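Lantibiotic dehydratase (Microbispora corallina, PDB 5EHK) probably dehydrates serine and threonine residues of the NAI-107 precursor peptide in a reaction that depends on glutamyl-tRNA. Local coordinates at residues I1021-T1024 with G1025-L1029. Sequence-based numbering, arbitrary orientation.
Sequences IDPT and GGWPL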
loop_
_atom_site.group_PDB
_atom_site.type_symbol
_atom_site.label_atom_id
_atom_site.label_comp_id
_atom_site.label_asym_id
_atom_site.label_seq_id
_atom_site.Cartn_x
_atom_site.Cartn_y
_atom_site.Cartn_z
ATOM N N ILE A 1021 -28.617 -31.672 8.340
ATOM C CA ILE A 1021 -29.309 -30.396 8.320
ATOM C C ILE A 1021 -30.680 -30.543 7.684
ATOM O O ILE A 1021 -30.844 -30.282 6.496
ATOM C CB ILE A 1021 -28.472 -29.330 7.572
ATOM C CG1 ILE A 1021 -27.053 -29.269 8.144
ATOM C CG2 ILE A 1021 -29.125 -27.956 7.654
ATOM C CD1 ILE A 1021 -26.071 -28.633 7.212
ATOM N N ASP A 1022 -31.660 -30.937 8.496
ATOM C CA ASP A 1022 -33.013 -31.260 8.018
ATOM C C ASP A 1022 -34.111 -30.664 8.908
ATOM O O ASP A 1022 -34.806 -31.381 9.645
ATOM C CB ASP A 1022 -33.175 -32.786 7.911
ATOM C CG ASP A 1022 -34.523 -33.215 7.317
ATOM O OD1 ASP A 1022 -35.238 -32.368 6.718
ATOM O OD2 ASP A 1022 -34.854 -34.417 7.466
ATOM N N PRO A 1023 -34.273 -29.340 8.835
ATOM C CA PRO A 1023 -35.267 -28.676 9.673
ATOM C C PRO A 1023 -36.665 -29.082 9.246
ATOM O O PRO A 1023 -37.490 -29.379 10.105
ATOM C CB PRO A 1023 -35.034 -27.183 9.396
ATOM C CG PRO A 1023 -33.730 -27.116 8.623
ATOM C CD PRO A 1023 -33.616 -28.408 7.907
ATOM N N THR A 1024 -36.919 -29.104 7.941
ATOM C CA THR A 1024 -38.258 -29.423 7.437
ATOM C C THR A 1024 -38.701 -30.819 7.863
ATOM O O THR A 1024 -39.869 -31.037 8.163
ATOM C CB THR A 1024 -38.343 -29.294 5.902
ATOM O OG1 THR A 1024 -37.684 -28.090 5.487
ATOM C CG2 THR A 1024 -39.794 -29.253 5.452
ATOM N N GLY A 1025 -37.748 -31.743 7.943
ATOM C CA GLY A 1025 -38.036 -33.094 8.382
ATOM C C GLY A 1025 -38.107 -33.285 9.888
ATOM O O GLY A 1025 -38.249 -34.415 10.347
ATOM N N GLY A 1026 -37.992 -32.201 10.658
ATOM C CA GLY A 1026 -38.085 -32.258 12.111
ATOM C C GLY A 1026 -36.761 -32.529 12.823
ATOM O O GLY A 1026 -36.745 -32.766 14.038
ATOM N N TRP A 1027 -35.657 -32.460 12.068
ATOM C CA TRP A 1027 -34.297 -32.634 12.591
ATOM C C TRP A 1027 -34.050 -34.020 13.182
ATOM O O TRP A 1027 -33.566 -34.130 14.320
ATOM C CB TRP A 1027 -33.974 -31.590 13.685
ATOM C CG TRP A 1027 -33.821 -30.141 13.238
ATOM C CD1 TRP A 1027 -34.712 -29.117 13.434
ATOM C CD2 TRP A 1027 -32.699 -29.568 12.558
ATOM N NE1 TRP A 1027 -34.217 -27.950 12.903
ATOM C CE2 TRP A 1027 -32.983 -28.198 12.361
ATOM C CE3 TRP A 1027 -31.492 -30.081 12.080
ATOM C CZ2 TRP A 1027 -32.098 -27.337 11.713
ATOM C CZ3 TRP A 1027 -30.614 -29.225 11.434
ATOM C CH2 TRP A 1027 -30.921 -27.870 11.255
ATOM N N PRO A 1028 -34.350 -35.085 12.411
ATOM C CA PRO A 1028 -34.432 -36.426 13.018
ATOM C C PRO A 1028 -33.072 -36.936 13.504
ATOM O O PRO A 1028 -32.942 -37.370 14.650
ATOM C CB PRO A 1028 -34.990 -37.306 11.880
ATOM C CG PRO A 1028 -35.112 -36.376 10.638
ATOM C CD PRO A 1028 -34.298 -35.154 10.938
ATOM N N LEU A 1029 -32.071 -36.861 12.634
ATOM C CA LEU A 1029 -30.743 -37.333 12.967
ATOM C C LEU A 1029 -30.178 -36.582 14.172
ATOM O O LEU A 1029 -29.574 -37.190 15.058
ATOM C CB LEU A 1029 -29.831 -37.206 11.757
ATOM C CG LEU A 1029 -28.506 -37.954 11.805
ATOM C CD1 LEU A 1029 -28.030 -38.250 10.378
ATOM C CD2 LEU A 1029 -27.442 -37.177 12.585
#
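Pro1023 and Gly1026 close a type I beta turn, with Gly1026 N donating to Pro1023 O (2.9 Å), and the wider loop around it is shut by Trp1027 N bonding to Asp1022 O at 2.8 Å. Gly1026, at phi 88°, and then Trp1027 both take positive phi as the chain leaves the turn. The carboxylate of Asp1022 reaches forward to the turn, its CG anti to the backbone N (chi1 -176°). Asp1022 OD1 takes Gly1025 N at 2.9 Å from above the carboxylate plane, in a bent bond. OD2 rests against Pro1028 CD. The Trp1027 indole folds back beneath the preceding chain: Pro1023 CA sits over its five-membered ring in a CH-pi contact, 3.6 Å from the centroid, while Pro1023 CG reaches CZ2 of the six-membered ring at 3.5 Å. Farther along, Ile1021 CG2 lies beside Trp1027 CH2. Helices 950-965 and 1090-1109 touch this apolar side, where Trp1027 meets Ile956 and Pro1023 meets Val1104. The linker between helices 1014-1020 and 1028-1032 is thus held by two kinds of force: Asp1022 accepts amide protons through both backbone and side chain, while Pro1023, the first residue of the turn, packs on a face of the indole and is buried further by those two helices.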